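Long-range contacts in delta-aminolevulinic acid dehydratase (PDB 3OBK), which catalyses the condensation of two molecules of 5-aminolevulinic acid into porphobilinogen, an early step of tetrapyrrole biosynthesis: residues 78-87 with 334-342; 128-136 with 172-183. All coordinates share one frame; numbering follows the deposited sequence.

Contact 1: 78-87 with 334-342; sequences EVGEARSYGI and AKEAAKWMV
Lys-335 brings its ammonium group between two carboxylates of the facing helix. NZ donates to Glu-78 OE2 at 2.6 Å, using the syn lone pair, and to Glu-81 OE1 at 3.2 Å, which it meets from well above the carboxylate plane. The lysine is extended through CG and turns about its CG-CD bond (chi3 85°), which carries NZ to both carboxylates; its side chain crosses each glutamate at about a right angle, and the three residues form a salt-bridge network. Beside this polar cluster, Tyr-85 lies alongside Lys-339, the two side chains pointing the same way. Lys-339 CG sits over one ring face, 3.8 Å from the centroid of the Tyr-85 ring, a CH-pi contact; Ser-84 OG covers the opposite face and Glu-81 OE2 lies at the edge. At the root of the ring, Tyr-85 CB packs on Ala-338 CB at 3.7 Å, while Val-342 CB is 4.1 Å from Tyr-85 CD1. Ile-87 CD1 closes the inner side, 3.9 Å from both Ala-334 CB and Ala-338 CB. Beyond the helical turns of 78-84, a Schellman motif with Gly-86 at positive phi turns the chain from Tyr-85 to Ile-87. The segment axes run at 37° to each other, 9.3 Å apart. Helices 72-84 and 334-346 of this TIM-barrel chain meet outside strand 46-53, whose Tyr-48 touches Ala-82 and Lys-335 and hydrogen-bonds Glu-78.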
# COMPACT_ATOMS: atom_id res chain seq x y z
N GLU A 78 32.42 34.57 -12.77
CA GLU A 78 31.86 33.81 -11.67
C GLU A 78 31.42 32.40 -12.12
O GLU A 78 31.69 31.43 -11.43
CB GLU A 78 30.69 34.57 -11.03
CG GLU A 78 30.09 33.91 -9.77
CD GLU A 78 30.99 34.02 -8.57
OE1 GLU A 78 31.74 35.01 -8.46
OE2 GLU A 78 30.95 33.11 -7.70
N VAL A 79 30.75 32.31 -13.26
CA VAL A 79 30.41 31.02 -13.82
C VAL A 79 31.67 30.16 -14.02
O VAL A 79 31.69 28.96 -13.68
CB VAL A 79 29.60 31.15 -15.10
CG1 VAL A 79 29.57 29.83 -15.88
CG2 VAL A 79 28.19 31.62 -14.76
N GLY A 80 32.71 30.78 -14.54
CA GLY A 80 33.99 30.14 -14.73
C GLY A 80 34.64 29.57 -13.47
O GLY A 80 35.20 28.49 -13.52
N GLU A 81 34.59 30.31 -12.36
CA GLU A 81 35.15 29.83 -11.09
C GLU A 81 34.32 28.63 -10.56
O GLU A 81 34.87 27.63 -10.08
CB GLU A 81 35.20 30.94 -10.05
CG GLU A 81 35.88 30.50 -8.75
CD GLU A 81 35.77 31.48 -7.59
OE1 GLU A 81 35.27 32.59 -7.78
OE2 GLU A 81 36.21 31.12 -6.47
N ALA A 82 33.00 28.75 -10.66
CA ALA A 82 32.10 27.70 -10.25
C ALA A 82 32.28 26.47 -11.14
O ALA A 82 32.36 25.35 -10.63
CB ALA A 82 30.66 28.19 -10.24
N ARG A 83 32.41 26.66 -12.45
CA ARG A 83 32.68 25.49 -13.31
C ARG A 83 33.91 24.70 -12.85
O ARG A 83 33.88 23.46 -12.81
CB ARG A 83 32.87 25.91 -14.76
CG ARG A 83 31.55 26.16 -15.47
CD ARG A 83 31.75 26.95 -16.75
NE ARG A 83 32.53 26.23 -17.76
CZ ARG A 83 32.05 25.29 -18.58
NH1 ARG A 83 30.78 24.89 -18.50
NH2 ARG A 83 32.84 24.74 -19.49
N SER A 84 34.96 25.43 -12.47
CA SER A 84 36.25 24.83 -12.13
C SER A 84 36.17 23.96 -10.89
O SER A 84 37.03 23.15 -10.68
CB SER A 84 37.31 25.92 -11.91
OG SER A 84 37.15 26.60 -10.66
N TYR A 85 35.15 24.17 -10.05
CA TYR A 85 34.98 23.37 -8.86
C TYR A 85 34.00 22.22 -9.08
O TYR A 85 33.75 21.49 -8.16
CB TYR A 85 34.56 24.26 -7.69
CG TYR A 85 35.67 25.22 -7.26
CD1 TYR A 85 36.92 24.74 -6.94
CD2 TYR A 85 35.45 26.61 -7.15
CE1 TYR A 85 37.94 25.58 -6.54
CE2 TYR A 85 36.50 27.48 -6.75
CZ TYR A 85 37.75 26.94 -6.45
OH TYR A 85 38.87 27.69 -6.05
N GLY A 86 33.44 22.08 -10.27
CA GLY A 86 32.51 21.02 -10.60
C GLY A 86 31.04 21.40 -10.71
O GLY A 86 30.17 20.50 -10.90
N ILE A 87 30.71 22.68 -10.58
CA ILE A 87 29.32 23.04 -10.71
C ILE A 87 29.07 23.06 -12.18
O ILE A 87 29.83 23.64 -12.94
CB ILE A 87 28.99 24.43 -10.14
CG1 ILE A 87 29.33 24.51 -8.64
CG2 ILE A 87 27.50 24.76 -10.38
CD1 ILE A 87 28.40 23.66 -7.76
N ALA A 334 26.43 27.04 -3.54
CA ALA A 334 26.86 25.96 -4.43
C ALA A 334 28.34 26.06 -4.70
O ALA A 334 29.07 25.09 -4.52
CB ALA A 334 26.10 26.01 -5.72
N LYS A 335 28.80 27.24 -5.10
CA LYS A 335 30.23 27.39 -5.38
C LYS A 335 31.04 27.10 -4.14
O LYS A 335 32.08 26.43 -4.18
CB LYS A 335 30.54 28.79 -5.90
CG LYS A 335 32.02 28.98 -6.25
CD LYS A 335 32.35 30.40 -6.67
CE LYS A 335 32.65 31.35 -5.48
NZ LYS A 335 32.72 32.81 -5.87
N GLU A 336 30.58 27.61 -3.01
CA GLU A 336 31.39 27.49 -1.83
C GLU A 336 31.46 26.04 -1.39
O GLU A 336 32.51 25.58 -0.96
CB GLU A 336 30.83 28.34 -0.72
CG GLU A 336 31.89 28.72 0.30
CD GLU A 336 32.50 30.04 -0.02
OE1 GLU A 336 31.80 31.06 0.19
OE2 GLU A 336 33.65 30.05 -0.47
N ALA A 337 30.36 25.30 -1.53
CA ALA A 337 30.37 23.89 -1.14
C ALA A 337 31.33 23.07 -2.02
O ALA A 337 32.14 22.24 -1.52
CB ALA A 337 28.94 23.29 -1.18
N ALA A 338 31.24 23.31 -3.33
CA ALA A 338 32.06 22.57 -4.27
C ALA A 338 33.53 22.86 -3.96
O ALA A 338 34.38 21.96 -4.00
CB ALA A 338 31.69 22.93 -5.73
N LYS A 339 33.81 24.10 -3.60
CA LYS A 339 35.17 24.50 -3.36
C LYS A 339 35.70 23.74 -2.16
O LYS A 339 36.79 23.20 -2.20
CB LYS A 339 35.26 26.00 -3.14
CG LYS A 339 36.65 26.57 -3.07
CD LYS A 339 36.56 28.10 -2.95
CE LYS A 339 37.85 28.72 -2.45
NZ LYS A 339 37.55 30.08 -1.93
N TRP A 340 34.91 23.68 -1.10
CA TRP A 340 35.32 22.97 0.08
C TRP A 340 35.58 21.52 -0.26
O TRP A 340 36.56 20.93 0.17
CB TRP A 340 34.26 23.06 1.15
CG TRP A 340 34.19 24.38 1.83
CD1 TRP A 340 35.24 25.19 2.17
CD2 TRP A 340 33.01 25.02 2.32
NE1 TRP A 340 34.78 26.30 2.82
CE2 TRP A 340 33.41 26.22 2.92
CE3 TRP A 340 31.66 24.69 2.31
CZ2 TRP A 340 32.51 27.09 3.50
CZ3 TRP A 340 30.76 25.55 2.87
CH2 TRP A 340 31.18 26.74 3.47
N MET A 341 34.68 20.95 -1.04
CA MET A 341 34.83 19.56 -1.42
C MET A 341 36.10 19.38 -2.24
O MET A 341 36.86 18.43 -1.99
CB MET A 341 33.60 19.09 -2.19
CG MET A 341 32.37 18.89 -1.31
SD MET A 341 30.87 18.44 -2.21
CE MET A 341 31.34 16.82 -2.72
N VAL A 342 36.35 20.28 -3.19
CA VAL A 342 37.53 20.14 -4.07
C VAL A 342 38.82 20.39 -3.29
O VAL A 342 39.75 19.64 -3.40
CB VAL A 342 37.43 20.98 -5.34
CG1 VAL A 342 38.75 20.96 -6.13
CG2 VAL A 342 36.23 20.48 -6.22

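Contact 2: 128-136 with 172-183; sequences DVLLLADVA and LARAGADMVCPS. With PBG (3-[5-(aminomethyl)-4-(carboxymethyl)-1H-pyrrol-3-yl]propanoic acid), chain L.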
# COMPACT_ATOMS: atom_id res chain seq x y z
N ASP A 128 29.39 24.32 -23.36
CA ASP A 128 28.71 23.17 -22.75
C ASP A 128 28.07 23.49 -21.39
O ASP A 128 27.63 22.56 -20.68
CB ASP A 128 29.70 22.02 -22.61
CG ASP A 128 30.83 22.32 -21.63
OD1 ASP A 128 31.59 21.39 -21.32
OD2 ASP A 128 30.97 23.47 -21.16
N VAL A 129 28.03 24.77 -20.99
CA VAL A 129 27.47 25.14 -19.68
C VAL A 129 25.99 24.80 -19.64
O VAL A 129 25.30 24.90 -20.66
CB VAL A 129 27.69 26.69 -19.36
CG1 VAL A 129 26.82 27.59 -20.29
CG2 VAL A 129 27.42 27.02 -17.87
N LEU A 130 25.49 24.38 -18.48
CA LEU A 130 24.04 24.18 -18.31
C LEU A 130 23.33 25.44 -17.73
O LEU A 130 23.57 25.84 -16.61
CB LEU A 130 23.80 22.97 -17.42
CG LEU A 130 22.42 22.33 -17.55
CD1 LEU A 130 22.30 21.69 -18.93
CD2 LEU A 130 22.21 21.29 -16.44
N LEU A 131 22.47 26.08 -18.53
CA LEU A 131 21.79 27.31 -18.10
C LEU A 131 20.29 27.12 -17.88
O LEU A 131 19.60 26.57 -18.72
CB LEU A 131 22.01 28.43 -19.11
CG LEU A 131 23.46 28.73 -19.47
CD1 LEU A 131 23.53 29.92 -20.44
CD2 LEU A 131 24.32 28.97 -18.21
N LEU A 132 19.81 27.58 -16.74
CA LEU A 132 18.41 27.48 -16.36
C LEU A 132 17.93 28.90 -16.15
O LEU A 132 18.43 29.59 -15.28
CB LEU A 132 18.25 26.69 -15.05
CG LEU A 132 18.52 25.18 -14.94
CD1 LEU A 132 19.88 24.80 -15.58
CD2 LEU A 132 18.46 24.73 -13.43
N ALA A 133 16.96 29.35 -16.94
CA ALA A 133 16.47 30.73 -16.88
C ALA A 133 15.10 30.72 -16.23
O ALA A 133 14.28 29.87 -16.55
CB ALA A 133 16.38 31.32 -18.25
N ASP A 134 14.84 31.64 -15.32
CA ASP A 134 13.54 31.72 -14.69
C ASP A 134 12.49 32.19 -15.71
O ASP A 134 12.83 32.89 -16.67
CB ASP A 134 13.63 32.68 -13.51
CG ASP A 134 12.38 32.68 -12.66
OD1 ASP A 134 12.36 31.96 -11.62
OD2 ASP A 134 11.43 33.39 -13.05
N VAL A 135 11.24 31.75 -15.52
CA VAL A 135 10.10 32.27 -16.28
C VAL A 135 9.07 32.79 -15.28
O VAL A 135 8.65 32.07 -14.38
CB VAL A 135 9.49 31.22 -17.22
CG1 VAL A 135 8.17 31.73 -17.85
CG2 VAL A 135 10.51 30.83 -18.30
N ALA A 136 8.71 34.05 -15.43
CA ALA A 136 7.93 34.79 -14.45
C ALA A 136 8.14 36.25 -14.73
O ALA A 136 9.21 36.67 -15.21
CB ALA A 136 8.34 34.46 -13.02
N LEU A 172 13.88 32.89 -24.30
CA LEU A 172 14.99 32.32 -23.53
C LEU A 172 15.53 31.03 -24.15
O LEU A 172 16.75 30.83 -24.26
CB LEU A 172 14.52 32.05 -22.11
CG LEU A 172 14.14 33.29 -21.28
CD1 LEU A 172 13.67 32.80 -19.92
CD2 LEU A 172 15.31 34.28 -21.14
N ALA A 173 14.61 30.17 -24.57
CA ALA A 173 14.96 28.98 -25.32
C ALA A 173 15.76 29.38 -26.55
O ALA A 173 16.86 28.86 -26.80
CB ALA A 173 13.71 28.22 -25.73
N ARG A 174 15.22 30.33 -27.32
CA ARG A 174 15.89 30.73 -28.56
C ARG A 174 17.28 31.30 -28.27
O ARG A 174 18.18 31.12 -29.08
CB ARG A 174 15.07 31.74 -29.38
CG ARG A 174 14.09 31.13 -30.35
CD ARG A 174 13.26 32.25 -30.95
NE ARG A 174 12.11 31.81 -31.76
CZ ARG A 174 11.05 32.57 -32.06
NH1 ARG A 174 10.93 33.82 -31.60
NH2 ARG A 174 10.07 32.07 -32.82
N ALA A 175 17.43 31.99 -27.13
CA ALA A 175 18.73 32.59 -26.75
C ALA A 175 19.79 31.56 -26.42
O ALA A 175 20.97 31.87 -26.47
CB ALA A 175 18.58 33.58 -25.57
N GLY A 176 19.37 30.35 -26.09
CA GLY A 176 20.27 29.26 -25.73
C GLY A 176 19.98 28.60 -24.39
O GLY A 176 20.66 27.65 -24.03
N ALA A 177 19.01 29.08 -23.62
CA ALA A 177 18.68 28.44 -22.35
C ALA A 177 18.41 26.96 -22.50
O ALA A 177 17.67 26.55 -23.39
CB ALA A 177 17.47 29.11 -21.74
N ASP A 178 19.01 26.15 -21.63
CA ASP A 178 18.87 24.69 -21.68
C ASP A 178 17.57 24.25 -21.04
O ASP A 178 16.90 23.32 -21.53
CB ASP A 178 20.03 24.02 -20.98
CG ASP A 178 21.35 24.28 -21.68
OD1 ASP A 178 21.60 23.64 -22.72
OD2 ASP A 178 22.12 25.13 -21.19
N MET A 179 17.23 24.92 -19.93
CA MET A 179 15.99 24.73 -19.21
C MET A 179 15.30 26.06 -19.00
O MET A 179 15.95 27.04 -18.64
CB MET A 179 16.26 24.15 -17.80
CG MET A 179 17.08 22.87 -17.66
SD MET A 179 16.73 21.95 -16.07
CE MET A 179 15.03 21.45 -16.42
N VAL A 180 13.99 26.11 -19.17
CA VAL A 180 13.21 27.23 -18.63
C VAL A 180 12.56 26.74 -17.33
O VAL A 180 12.14 25.59 -17.23
CB VAL A 180 12.19 27.79 -19.65
CG1 VAL A 180 12.92 28.27 -20.93
CG2 VAL A 180 11.15 26.75 -20.01
N CYS A 181 12.51 27.63 -16.34
CA CYS A 181 12.04 27.30 -14.99
C CYS A 181 10.91 28.21 -14.56
O CYS A 181 11.16 29.26 -13.97
CB CYS A 181 13.21 27.45 -14.03
SG CYS A 181 14.68 26.56 -14.60
N PRO A 182 9.65 27.83 -14.87
CA PRO A 182 8.56 28.73 -14.56
C PRO A 182 8.25 28.75 -13.08
O PRO A 182 7.77 27.76 -12.54
CB PRO A 182 7.37 28.18 -15.37
CG PRO A 182 7.90 27.04 -16.20
CD PRO A 182 9.27 26.72 -15.75
N SER A 183 8.47 29.90 -12.45
CA SER A 183 8.29 30.07 -11.01
C SER A 183 7.05 30.87 -10.67
O SER A 183 6.89 31.34 -9.54
CB SER A 183 9.50 30.77 -10.44
OG SER A 183 9.63 32.06 -11.01
CHA PBG L . 10.25 34.97 -9.00
C1A PBG L . 11.24 34.31 -8.11
C2A PBG L . 11.37 34.48 -6.73
C3A PBG L . 12.41 33.67 -6.34
C4A PBG L . 12.83 32.96 -7.45
NA PBG L . 12.13 33.38 -8.51
C5A PBG L . 10.67 35.48 -5.84
C6A PBG L . 9.23 35.27 -5.61
O1A PBG L . 8.63 34.54 -6.43
O2A PBG L . 8.65 35.89 -4.69
C7A PBG L . 12.96 33.58 -4.97
C8A PBG L . 14.26 32.89 -4.81
C9A PBG L . 14.98 33.05 -3.53
O3A PBG L . 16.19 32.84 -3.54
O4A PBG L . 14.51 33.63 -2.55
N1 PBG L . 9.26 34.16 -9.63
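Asp-134 OD1 is gripped by two donors. Ser-183 OG gives it a 2.8 Å hydrogen bond on its syn lone pair. The pyrrole nitrogen NA of porphobilinogen adds a weak, nearly straight bond to Asp-134 OD1 at 3.4 Å. Ser-183 OG in turn accepts a short bond from the product's amine N1, so the hydroxyl links ligand and carboxylate; with chi1 at 61° it stands between its own backbone N and carbonyl carbon. Asp-134 reaches it because its CG is anti to the backbone N (chi1 -172°). Ala-136 CB approaches the same amine. Behind this pocket edge two parallel strands are paired, Leu-132 with Met-179 through Val-135 with Pro-182. Val-135 N reaches Cys-181 O from well above the carbonyl plane, at 2.9 Å, and Ser-183 N donates to Val-135 O. At the far end Leu-131 O takes both Met-179 N and Asp-178 N, while Leu-131 N gives a straight 2.8 Å bond to Asp-178 OD2, which also forms a salt bridge with Lys-123. One sheet face carries Leu-132, beside Met-179 and 3.6 Å from Cys-181 SG through its CB. On the other, Leu-172 CD1 from the helix meets Ala-133 CB at 3.5 Å, and Val-135 CG2 packs on Val-180 CB at 3.7 Å. The pair forms part of the barrel wall, between strands 89-95 and 206-213, with helices 114-125 and 158-175 covering its outer face.

Contact 1 packs helix on helix outside the barrel, where helix 334-346, late in the chain, meets the early helix 72-84; contact 2 pairs neighbouring strands of the barrel wall and lies, along the chain, within the loop that contact 1 closes. Their centres are 20 Å apart, yet they touch: Arg-83 NH2 forms a 2.8 Å salt bridge with Asp-128 OD2, and Val-79 CG1 packs 4.1 Å from Val-129 CG2. Only contact 2 supplies residues to the porphobilinogen pocket, which Lys-213, Tyr-332 and others complete. In contact 1 the side chain of Ala-334 stays about 12 Å from the product.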